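Local coordinates for ribosomal RNA processing protein 6 (Trypanosoma brucei brucei, PDB 4NLC), which probably degrades and trims RNA from its 3' end as a 3'-5' exoribonuclease of the RRP6 family, here represented by its catalytic core, at residues 14-19 against 265-270; 100-105 against 310-315; 106-111 against 205-210. The protein carries 1 engineered substitution. All blocks are in the same frame, centred on the assembly; numbering follows the deposited sequence.

Contact 1. Residues 14-19 against 265-270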
loop_
_atom_site.group_PDB
_atom_site.type_symbol
_atom_site.label_atom_id
_atom_site.label_comp_id
_atom_site.label_asym_id
_atom_site.label_seq_id
_atom_site.Cartn_x
_atom_site.Cartn_y
_atom_site.Cartn_z
ATOM N N ASP A 14 14.259 7.608 1.633
ATOM C CA ASP A 14 15.486 6.928 2.059
ATOM C C ASP A 14 15.308 5.437 1.789
ATOM O O ASP A 14 14.572 4.777 2.514
ATOM C CB ASP A 14 15.747 7.189 3.557
ATOM C CG ASP A 14 17.075 6.691 4.117
ATOM O OD1 ASP A 14 17.536 5.603 3.695
ATOM O OD2 ASP A 14 17.606 7.341 5.028
ATOM N N ASN A 15 15.987 4.905 0.750
ATOM C CA ASN A 15 15.894 3.489 0.368
ATOM C C ASN A 15 16.993 2.588 0.934
ATOM O O ASN A 15 17.079 1.429 0.526
ATOM C CB ASN A 15 15.851 3.339 -1.154
ATOM C CG ASN A 15 14.600 3.850 -1.790
ATOM O OD1 ASN A 15 13.505 3.820 -1.215
ATOM N ND2 ASN A 15 14.757 4.377 -2.980
ATOM N N SER A 16 17.829 3.098 1.846
ATOM C CA SER A 16 18.952 2.313 2.386
ATOM C C SER A 16 18.510 1.128 3.249
ATOM O O SER A 16 17.395 1.156 3.790
ATOM C CB SER A 16 19.924 3.211 3.145
ATOM O OG SER A 16 19.436 3.562 4.425
ATOM N N PRO A 17 19.347 0.068 3.391
ATOM C CA PRO A 17 18.938 -1.073 4.233
ATOM C C PRO A 17 19.120 -0.757 5.720
ATOM O O PRO A 17 20.041 -1.269 6.368
ATOM C CB PRO A 17 19.843 -2.222 3.752
ATOM C CG PRO A 17 20.727 -1.643 2.676
ATOM C CD PRO A 17 20.683 -0.166 2.809
ATOM N N THR A 18 18.277 0.155 6.229
ATOM C CA THR A 18 18.216 0.626 7.619
ATOM C C THR A 18 16.777 0.490 8.097
ATOM O O THR A 18 15.872 0.811 7.330
ATOM C CB THR A 18 18.762 2.072 7.799
ATOM O OG1 THR A 18 18.607 2.451 9.172
ATOM C CG2 THR A 18 18.021 3.095 6.968
ATOM N N PRO A 19 16.521 -0.015 9.327
ATOM C CA PRO A 19 15.123 -0.183 9.770
ATOM C C PRO A 19 14.295 1.106 9.663
ATOM O O PRO A 19 14.835 2.202 9.873
ATOM C CB PRO A 19 15.273 -0.633 11.224
ATOM C CG PRO A 19 16.608 -1.270 11.289
ATOM C CD PRO A 19 17.472 -0.475 10.361
ATOM N N TYR A 265 4.700 -0.977 9.289
ATOM C CA TYR A 265 5.350 -0.949 8.007
ATOM C C TYR A 265 6.852 -1.268 8.280
ATOM O O TYR A 265 7.444 -0.752 9.233
ATOM C CB TYR A 265 5.242 0.461 7.363
ATOM C CG TYR A 265 6.101 0.565 6.113
ATOM C CD1 TYR A 265 5.739 -0.098 4.940
ATOM C CD2 TYR A 265 7.357 1.164 6.157
ATOM C CE1 TYR A 265 6.588 -0.131 3.831
ATOM C CE2 TYR A 265 8.202 1.157 5.045
ATOM C CZ TYR A 265 7.807 0.518 3.881
ATOM O OH TYR A 265 8.612 0.520 2.768
ATOM N N GLU A 266 7.469 -2.044 7.409
ATOM C CA GLU A 266 8.920 -2.273 7.474
ATOM C C GLU A 266 9.468 -2.234 6.069
ATOM O O GLU A 266 8.835 -2.765 5.157
ATOM C CB GLU A 266 9.325 -3.542 8.250
ATOM C CG GLU A 266 10.821 -3.656 8.559
ATOM C CD GLU A 266 11.496 -2.475 9.241
ATOM O OE1 GLU A 266 11.527 -2.448 10.490
ATOM O OE2 GLU A 266 11.998 -1.578 8.530
ATOM N N LYS A 267 10.594 -1.520 5.884
ATOM C CA LYS A 267 11.270 -1.333 4.594
ATOM C C LYS A 267 11.559 -2.672 3.910
ATOM O O LYS A 267 11.923 -3.625 4.611
ATOM C CB LYS A 267 12.627 -0.623 4.799
ATOM C CG LYS A 267 12.572 0.850 5.166
ATOM C CD LYS A 267 13.865 1.477 4.672
ATOM C CE LYS A 267 14.148 2.816 5.271
ATOM N NZ LYS A 267 15.436 3.333 4.775
ATOM N N PRO A 268 11.464 -2.764 2.555
ATOM C CA PRO A 268 11.845 -4.016 1.877
ATOM C C PRO A 268 13.236 -4.465 2.342
ATOM O O PRO A 268 14.177 -3.677 2.446
ATOM C CB PRO A 268 11.799 -3.641 0.397
ATOM C CG PRO A 268 10.797 -2.539 0.330
ATOM C CD PRO A 268 11.073 -1.738 1.570
ATOM N N HIS A 269 13.298 -5.731 2.716
ATOM C CA HIS A 269 14.393 -6.464 3.352
ATOM C C HIS A 269 15.273 -7.253 2.361
ATOM O O HIS A 269 14.843 -8.296 1.851
ATOM C CB HIS A 269 13.733 -7.418 4.367
ATOM C CG HIS A 269 12.232 -7.423 4.222
ATOM N ND1 HIS A 269 11.613 -7.945 3.085
ATOM C CD2 HIS A 269 11.282 -6.868 5.017
ATOM C CE1 HIS A 269 10.318 -7.723 3.246
ATOM N NE2 HIS A 269 10.066 -7.082 4.394
ATOM N N LEU A 270 16.495 -6.756 2.078
ATOM C CA LEU A 270 17.416 -7.474 1.182
ATOM C C LEU A 270 18.380 -8.315 1.993
ATOM O O LEU A 270 19.208 -7.779 2.734
ATOM C CB LEU A 270 18.192 -6.546 0.216
ATOM C CG LEU A 270 19.084 -7.178 -0.912
ATOM C CD1 LEU A 270 20.488 -7.507 -0.448
ATOM C CD2 LEU A 270 18.392 -8.312 -1.696
HETATM O O HOH W 1 15.701 -1.808 3.407
#

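Contact 2. Residues 100-105 against 310-315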
loop_
_atom_site.group_PDB
_atom_site.type_symbol
_atom_site.label_atom_id
_atom_site.label_comp_id
_atom_site.label_asym_id
_atom_site.label_seq_id
_atom_site.Cartn_x
_atom_site.Cartn_y
_atom_site.Cartn_z
ATOM N N HIS A 100 1.256 2.756 -5.957
ATOM C CA HIS A 100 2.157 2.523 -7.079
ATOM C C HIS A 100 3.412 1.796 -6.584
ATOM O O HIS A 100 4.043 2.236 -5.634
ATOM C CB HIS A 100 2.534 3.834 -7.820
ATOM C CG HIS A 100 3.431 3.569 -9.003
ATOM N ND1 HIS A 100 2.923 3.070 -10.199
ATOM C CD2 HIS A 100 4.781 3.625 -9.095
ATOM C CE1 HIS A 100 3.971 2.893 -10.991
ATOM N NE2 HIS A 100 5.110 3.214 -10.373
ATOM N N ASP A 101 3.805 0.739 -7.267
ATOM C CA ASP A 101 4.962 -0.025 -6.831
ATOM C C ASP A 101 6.004 -0.278 -7.899
ATOM O O ASP A 101 7.096 -0.688 -7.533
ATOM C CB ASP A 101 4.522 -1.367 -6.176
ATOM C CG ASP A 101 3.662 -2.292 -7.024
ATOM O OD1 ASP A 101 3.981 -2.476 -8.216
ATOM O OD2 ASP A 101 2.708 -2.883 -6.476
ATOM N N PHE A 102 5.698 -0.091 -9.199
ATOM C CA PHE A 102 6.693 -0.412 -10.250
ATOM C C PHE A 102 7.876 0.565 -10.335
ATOM O O PHE A 102 9.017 0.131 -10.290
ATOM C CB PHE A 102 6.035 -0.574 -11.624
ATOM C CG PHE A 102 6.899 -1.324 -12.611
ATOM C CD1 PHE A 102 7.069 -2.699 -12.507
ATOM C CD2 PHE A 102 7.550 -0.656 -13.639
ATOM C CE1 PHE A 102 7.888 -3.387 -13.407
ATOM C CE2 PHE A 102 8.359 -1.349 -14.542
ATOM C CZ PHE A 102 8.521 -2.707 -14.416
ATOM N N TYR A 103 7.607 1.870 -10.457
ATOM C CA TYR A 103 8.631 2.921 -10.568
ATOM C C TYR A 103 8.913 3.589 -9.238
ATOM O O TYR A 103 8.921 4.820 -9.117
ATOM C CB TYR A 103 8.253 3.940 -11.656
ATOM C CG TYR A 103 8.150 3.323 -13.033
ATOM C CD1 TYR A 103 9.291 3.026 -13.771
ATOM C CD2 TYR A 103 6.908 3.084 -13.622
ATOM C CE1 TYR A 103 9.204 2.483 -15.050
ATOM C CE2 TYR A 103 6.808 2.565 -14.913
ATOM C CZ TYR A 103 7.962 2.249 -15.616
ATOM O OH TYR A 103 7.890 1.720 -16.882
ATOM N N SER A 104 9.145 2.749 -8.225
ATOM C CA SER A 104 9.445 3.124 -6.855
ATOM C C SER A 104 9.959 1.888 -6.126
ATOM O O SER A 104 9.382 0.789 -6.266
ATOM C CB SER A 104 8.207 3.673 -6.154
ATOM O OG SER A 104 8.503 3.960 -4.801
ATOM N N TYR A 105 11.044 2.071 -5.338
ATOM C CA TYR A 105 11.617 0.961 -4.571
ATOM C C TYR A 105 10.668 0.454 -3.493
ATOM O O TYR A 105 10.314 -0.718 -3.504
ATOM C CB TYR A 105 12.980 1.317 -3.977
ATOM C CG TYR A 105 13.625 0.102 -3.368
ATOM C CD1 TYR A 105 14.188 -0.890 -4.171
ATOM C CD2 TYR A 105 13.604 -0.105 -1.990
ATOM C CE1 TYR A 105 14.718 -2.055 -3.617
ATOM C CE2 TYR A 105 14.142 -1.262 -1.426
ATOM C CZ TYR A 105 14.702 -2.230 -2.242
ATOM O OH TYR A 105 15.247 -3.355 -1.675
ATOM N N ASP A 310 15.576 4.558 -7.091
ATOM C CA ASP A 310 14.255 4.604 -6.463
ATOM C C ASP A 310 13.225 3.975 -7.417
ATOM O O ASP A 310 12.172 4.545 -7.706
ATOM C CB ASP A 310 13.832 5.993 -5.939
ATOM C CG ASP A 310 12.572 5.920 -5.073
ATOM O OD1 ASP A 310 12.312 4.835 -4.486
ATOM O OD2 ASP A 310 11.818 6.922 -5.032
ATOM N N ASP A 311 13.591 2.798 -7.939
ATOM C CA ASP A 311 12.758 2.000 -8.820
ATOM C C ASP A 311 12.560 0.627 -8.184
ATOM O O ASP A 311 13.372 0.221 -7.359
ATOM C CB ASP A 311 13.460 1.847 -10.180
ATOM C CG ASP A 311 12.950 2.783 -11.251
ATOM O OD1 ASP A 311 11.886 3.424 -11.034
ATOM O OD2 ASP A 311 13.592 2.865 -12.312
ATOM N N SER A 312 11.529 -0.114 -8.591
ATOM C CA SER A 312 11.413 -1.468 -8.046
ATOM C C SER A 312 12.515 -2.329 -8.723
ATOM O O SER A 312 12.913 -1.985 -9.846
ATOM C CB SER A 312 10.035 -2.059 -8.325
ATOM O OG SER A 312 9.875 -2.348 -9.701
ATOM N N PRO A 313 13.027 -3.420 -8.095
ATOM C CA PRO A 313 14.009 -4.276 -8.795
ATOM C C PRO A 313 13.547 -4.712 -10.208
ATOM O O PRO A 313 14.366 -4.758 -11.107
ATOM C CB PRO A 313 14.188 -5.460 -7.829
ATOM C CG PRO A 313 13.886 -4.887 -6.495
ATOM C CD PRO A 313 12.695 -3.988 -6.774
ATOM N N SER A 314 12.233 -4.926 -10.424
ATOM C CA SER A 314 11.672 -5.279 -11.740
ATOM C C SER A 314 11.818 -4.151 -12.772
ATOM O O SER A 314 11.982 -4.432 -13.952
ATOM C CB SER A 314 10.212 -5.703 -11.617
ATOM O OG SER A 314 10.121 -6.919 -10.895
ATOM N N ALA A 315 11.793 -2.883 -12.331
ATOM C CA ALA A 315 11.970 -1.762 -13.250
ATOM C C ALA A 315 13.467 -1.612 -13.644
ATOM O O ALA A 315 13.777 -1.017 -14.679
ATOM C CB ALA A 315 11.416 -0.473 -12.643
HETATM O O HOH W 2 9.271 6.434 -4.241
#

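Contact 3. Residues 106-111 against 205-210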
loop_
_atom_site.group_PDB
_atom_site.type_symbol
_atom_site.label_atom_id
_atom_site.label_comp_id
_atom_site.label_asym_id
_atom_site.label_seq_id
_atom_site.Cartn_x
_atom_site.Cartn_y
_atom_site.Cartn_z
ATOM N N GLN A 106 10.252 1.328 -2.577
ATOM C CA GLN A 106 9.340 0.952 -1.502
ATOM C C GLN A 106 7.902 1.065 -1.952
ATOM O O GLN A 106 7.021 0.458 -1.348
ATOM C CB GLN A 106 9.557 1.834 -0.257
ATOM C CG GLN A 106 10.938 1.679 0.404
ATOM C CD GLN A 106 11.092 2.610 1.582
ATOM O OE1 GLN A 106 10.315 2.587 2.543
ATOM N NE2 GLN A 106 12.046 3.511 1.491
ATOM N N GLY A 107 7.666 1.856 -2.993
ATOM C CA GLY A 107 6.314 2.113 -3.463
ATOM C C GLY A 107 5.761 3.331 -2.751
ATOM O O GLY A 107 6.379 3.844 -1.809
ATOM N N PHE A 108 4.621 3.838 -3.225
ATOM C CA PHE A 108 4.002 4.998 -2.594
ATOM C C PHE A 108 2.508 5.055 -2.830
ATOM O O PHE A 108 2.028 4.683 -3.896
ATOM C CB PHE A 108 4.699 6.338 -2.986
ATOM C CG PHE A 108 4.803 6.635 -4.467
ATOM C CD1 PHE A 108 3.728 7.171 -5.163
ATOM C CD2 PHE A 108 5.995 6.413 -5.157
ATOM C CE1 PHE A 108 3.829 7.450 -6.534
ATOM C CE2 PHE A 108 6.089 6.665 -6.528
ATOM C CZ PHE A 108 5.012 7.201 -7.206
ATOM N N THR A 109 1.785 5.615 -1.863
ATOM C CA THR A 109 0.348 5.815 -1.995
ATOM C C THR A 109 0.072 6.950 -2.984
ATOM O O THR A 109 0.651 8.035 -2.872
ATOM C CB THR A 109 -0.278 6.066 -0.634
ATOM O OG1 THR A 109 0.180 5.042 0.249
ATOM C CG2 THR A 109 -1.809 6.061 -0.697
ATOM N N CYS A 110 -0.853 6.703 -3.906
ATOM C CA CYS A 110 -1.253 7.658 -4.942
ATOM C C CYS A 110 -2.544 8.433 -4.670
ATOM O O CYS A 110 -2.679 9.580 -5.104
ATOM C CB CYS A 110 -1.347 6.938 -6.274
ATOM S SG CYS A 110 0.254 6.433 -6.919
ATOM N N LEU A 111 -3.504 7.781 -4.022
ATOM C CA LEU A 111 -4.837 8.321 -3.822
ATOM C C LEU A 111 -5.446 7.726 -2.590
ATOM O O LEU A 111 -5.131 6.592 -2.231
ATOM C CB LEU A 111 -5.669 7.882 -5.032
ATOM C CG LEU A 111 -6.736 8.805 -5.576
ATOM C CD1 LEU A 111 -6.136 10.113 -6.115
ATOM C CD2 LEU A 111 -7.546 8.077 -6.658
ATOM N N ASP A 205 -2.228 2.765 -13.604
ATOM C CA ASP A 205 -1.162 3.639 -13.140
ATOM C C ASP A 205 -1.835 4.807 -12.393
ATOM O O ASP A 205 -2.395 5.732 -13.011
ATOM C CB ASP A 205 -0.290 4.133 -14.302
ATOM C CG ASP A 205 1.007 4.806 -13.865
ATOM O OD1 ASP A 205 1.146 5.112 -12.658
ATOM O OD2 ASP A 205 1.904 4.977 -14.719
ATOM N N TRP A 206 -1.796 4.745 -11.055
ATOM C CA TRP A 206 -2.452 5.745 -10.212
ATOM C C TRP A 206 -1.610 7.012 -10.009
ATOM O O TRP A 206 -2.058 7.939 -9.346
ATOM C CB TRP A 206 -2.912 5.123 -8.899
ATOM C CG TRP A 206 -4.060 4.201 -9.112
ATOM C CD1 TRP A 206 -4.015 2.840 -9.227
ATOM C CD2 TRP A 206 -5.426 4.581 -9.343
ATOM N NE1 TRP A 206 -5.279 2.344 -9.491
ATOM C CE2 TRP A 206 -6.158 3.394 -9.587
ATOM C CE3 TRP A 206 -6.103 5.816 -9.361
ATOM C CZ2 TRP A 206 -7.540 3.400 -9.806
ATOM C CZ3 TRP A 206 -7.463 5.824 -9.633
ATOM C CH2 TRP A 206 -8.169 4.627 -9.835
ATOM N N ARG A 207 -0.445 7.088 -10.665
ATOM C CA ARG A 207 0.393 8.284 -10.628
ATOM C C ARG A 207 -0.099 9.313 -11.643
ATOM O O ARG A 207 0.333 10.460 -11.580
ATOM C CB ARG A 207 1.826 7.930 -11.042
ATOM C CG ARG A 207 2.523 6.924 -10.151
ATOM C CD ARG A 207 3.914 6.693 -10.687
ATOM N NE ARG A 207 3.872 6.112 -12.026
ATOM C CZ ARG A 207 4.892 6.127 -12.865
ATOM N NH1 ARG A 207 6.031 6.713 -12.522
ATOM N NH2 ARG A 207 4.781 5.570 -14.058
ATOM N N VAL A 208 -0.917 8.903 -12.635
ATOM C CA VAL A 208 -1.306 9.817 -13.712
ATOM C C VAL A 208 -2.223 10.933 -13.226
ATOM O O VAL A 208 -3.101 10.730 -12.382
ATOM C CB VAL A 208 -1.853 9.140 -15.005
ATOM C CG1 VAL A 208 -0.838 8.140 -15.571
ATOM C CG2 VAL A 208 -3.213 8.478 -14.786
ATOM N N ARG A 209 -1.953 12.128 -13.739
ATOM C CA ARG A 209 -2.724 13.332 -13.480
ATOM C C ARG A 209 -2.903 14.055 -14.819
ATOM O O ARG A 209 -1.933 14.213 -15.559
ATOM C CB ARG A 209 -2.060 14.243 -12.413
ATOM C CG ARG A 209 -1.885 13.612 -11.018
ATOM C CD ARG A 209 -3.224 13.318 -10.321
ATOM N NE ARG A 209 -3.019 12.757 -8.984
ATOM C CZ ARG A 209 -2.986 11.466 -8.677
ATOM N NH1 ARG A 209 -3.158 10.546 -9.616
ATOM N NH2 ARG A 209 -2.783 11.084 -7.427
ATOM N N PRO A 210 -4.130 14.477 -15.179
ATOM C CA PRO A 210 -5.385 14.332 -14.421
ATOM C C PRO A 210 -5.844 12.887 -14.351
ATOM O O PRO A 210 -5.437 12.058 -15.170
ATOM C CB PRO A 210 -6.373 15.187 -15.230
ATOM C CG PRO A 210 -5.840 15.143 -16.639
ATOM C CD PRO A 210 -4.351 15.182 -16.461
#

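Contact 1. Residues 14-19 against 265-270
An Asx turn begun by Asp-14 and an inverse gamma turn centred on Pro-17 fold residues 14-19 around the ammonium end of Lys-267, which reaches in from the loop between helices 249-261 and 275-280. The lysine chain is extended beyond CG, with NZ anti to CG (chi4 178°), and its tip enters among the backbone oxygens of the two turns. NZ donates to Asp-14 O at 2.8 Å, lying well above the plane of that carbonyl (55° out of it), and to Ser-16 O at 3.1 Å from a position much nearer the carbonyl plane. The carboxylate of Asp-14 adds a salt bridge, OD1 standing 3.3 Å from NZ. This same OD1 closes the Asx turn: it accepts from Ser-16 N, met nearly along the C-O axis, and on its syn lone pair from Ser-16 OG at 2.9 Å. Ser-16 O likewise has a second donor, Thr-18 N at 2.8 Å, the bond of the gamma turn. Thr-18 packs against the end of the lysine: its CG2 comes within 3.4 Å of NZ, and its carbonyl oxygen lies beside CD and CE. Farther along, OE2 of Glu-266 approaches Pro-19 CA at 3.6 Å; the Glu-266 chain is bent at chi2, and OE2 accepts from Lys-267 N and from Phe-20 N just beyond. A water donates to Pro-268 O at 2.6 Å and only weakly to Ser-16 O. Arg-307 of helix 289-309 holds Asn-15 O, so the turn also meets the HRDC region. Lys-267 is buried and bridges the two turns; two carbonyl oxygens and a carboxylate oxygen gathered at its nitrogen would be expected to stabilise its positive charge.

Contact 2. Residues 100-105 against 310-315
Phe-102 O and Ser-312 carry the main polar joint between residues 100-105 and 310-315. The carbonyl oxygen accepts twice from this one serine: from OG at 2.7 Å, in the carbonyl plane and on a lone pair, and from the backbone N at 3.0 Å, tilted from that plane. A second joint runs from Tyr-105 N to Asp-310 OD1 at 3.2 Å; the N-H points almost straight at the oxygen (162°) but meets it from above the carboxylate plane. OD1 also accepts from Asn-15 ND2, while a water donates to Asp-310 OD2 and lies 2.7 Å from Ser-104 OG, whose hydroxyl also bonds Gly-107 N. Asp-311 OD1 lies at the edge of the Tyr-103 ring and forms a salt bridge with Arg-4. Residues 100-105 belong to the connection between strands 92-100 and 108-115 of the exonuclease sheet; facing them is a helix break and restart in the HRDC region. Asp-310, with positive phi, is the C-prime residue of the Schellman motif ending helix 289-309, and Ser-312 is the N-cap of helix 313-316. Its OG lies between the backbone N and the carbonyl carbon (chi1 70°), and accepts there the capping bond from Ala-315 N. Weaker CA-H...O contacts follow where the backbones run close, Ser-104 CA to Asp-310 O at 3.2 Å and Tyr-105 CA to Asp-311 O. Apolar packing lies beside the cap: Ala-315 CB sits over a face of the Phe-102 ring in a CH-pi contact, 4.1 Å from its centroid, and Ser-314 CB touches CE1. Tyr-105 crosses Pro-313 at about a right angle, CE1 to CG, while its hydroxyl bonds Asp-303.

Contact 3. Residues 106-111 against 205-210
Cys-110 packs its side chain on the type I turn of residues 205-208 and turns its carbonyl oxygen to Arg-209. Its CB packs 3.6 Å from Trp-206 CB and also touches Trp-206 O, while SG lies beside the peptide joining Trp-206 to Arg-207. Next to it, CD2 of Leu-111 reaches CZ3 of the Trp-206 indole at 3.7 Å, the two side chains crossing obliquely. At the start of the strand, Phe-108 crosses the aliphatic part of Arg-207 at about a right angle, its CZ 3.7 Å from CD. The polar link is weak: Arg-209 NH2 approaches Cys-110 O at 2.8 Å, near the guanidinium plane, but with a bent N-H...O angle of 117°. Behind this first shell the turn is braced from within. Asp-205 OD1 closes an Asx turn by accepting from Arg-207 N, and its carboxylate is gripped side-on by Arg-207, NE to OD1 and NH2 to OD2 both at 3.0 Å through syn lone pairs; the arginine bends at chi3 (-63°), which sets NE beside the acid. Arg-209 is tied down by NH1, which donates to Trp-206 O and Val-208 O, and by NE, which forms a salt bridge with Asp-124. A classic beta bulge, in which Cys-110 and Leu-111 both face Glu-98, directs both side chains toward this loop. Strand 108-115 runs antiparallel to strand 92-100 in the exonuclease sheet; His-100 of that neighbour touches Cys-110 and Arg-207, while Leu-111 and Trp-206 rest on Ala-219 and Met-215 of helix 213-224.

Contact 3 is the buried one, mostly apolar, and stays inside the exonuclease domain, fixing a loop to its sheet. Contact 2 lies at the surface and joins that domain to the HRDC region through bonds from the N-cap serine and to an aspartate carboxylate. Contact 1, partly buried, relies on a charged lysine among carbonyls to hold the N-terminal segment to the loop between helices 249-261 and 275-280. Contacts 2 and 3 share one hairpin: residues 100-105 and 106-111 are consecutive, and His-100 pairs with Phe-108. Gln-106 at the hairpin's end bonds Tyr-265 and Asn-15 of contact 1, so all three meet around the connection between strands 92-100 and 108-115.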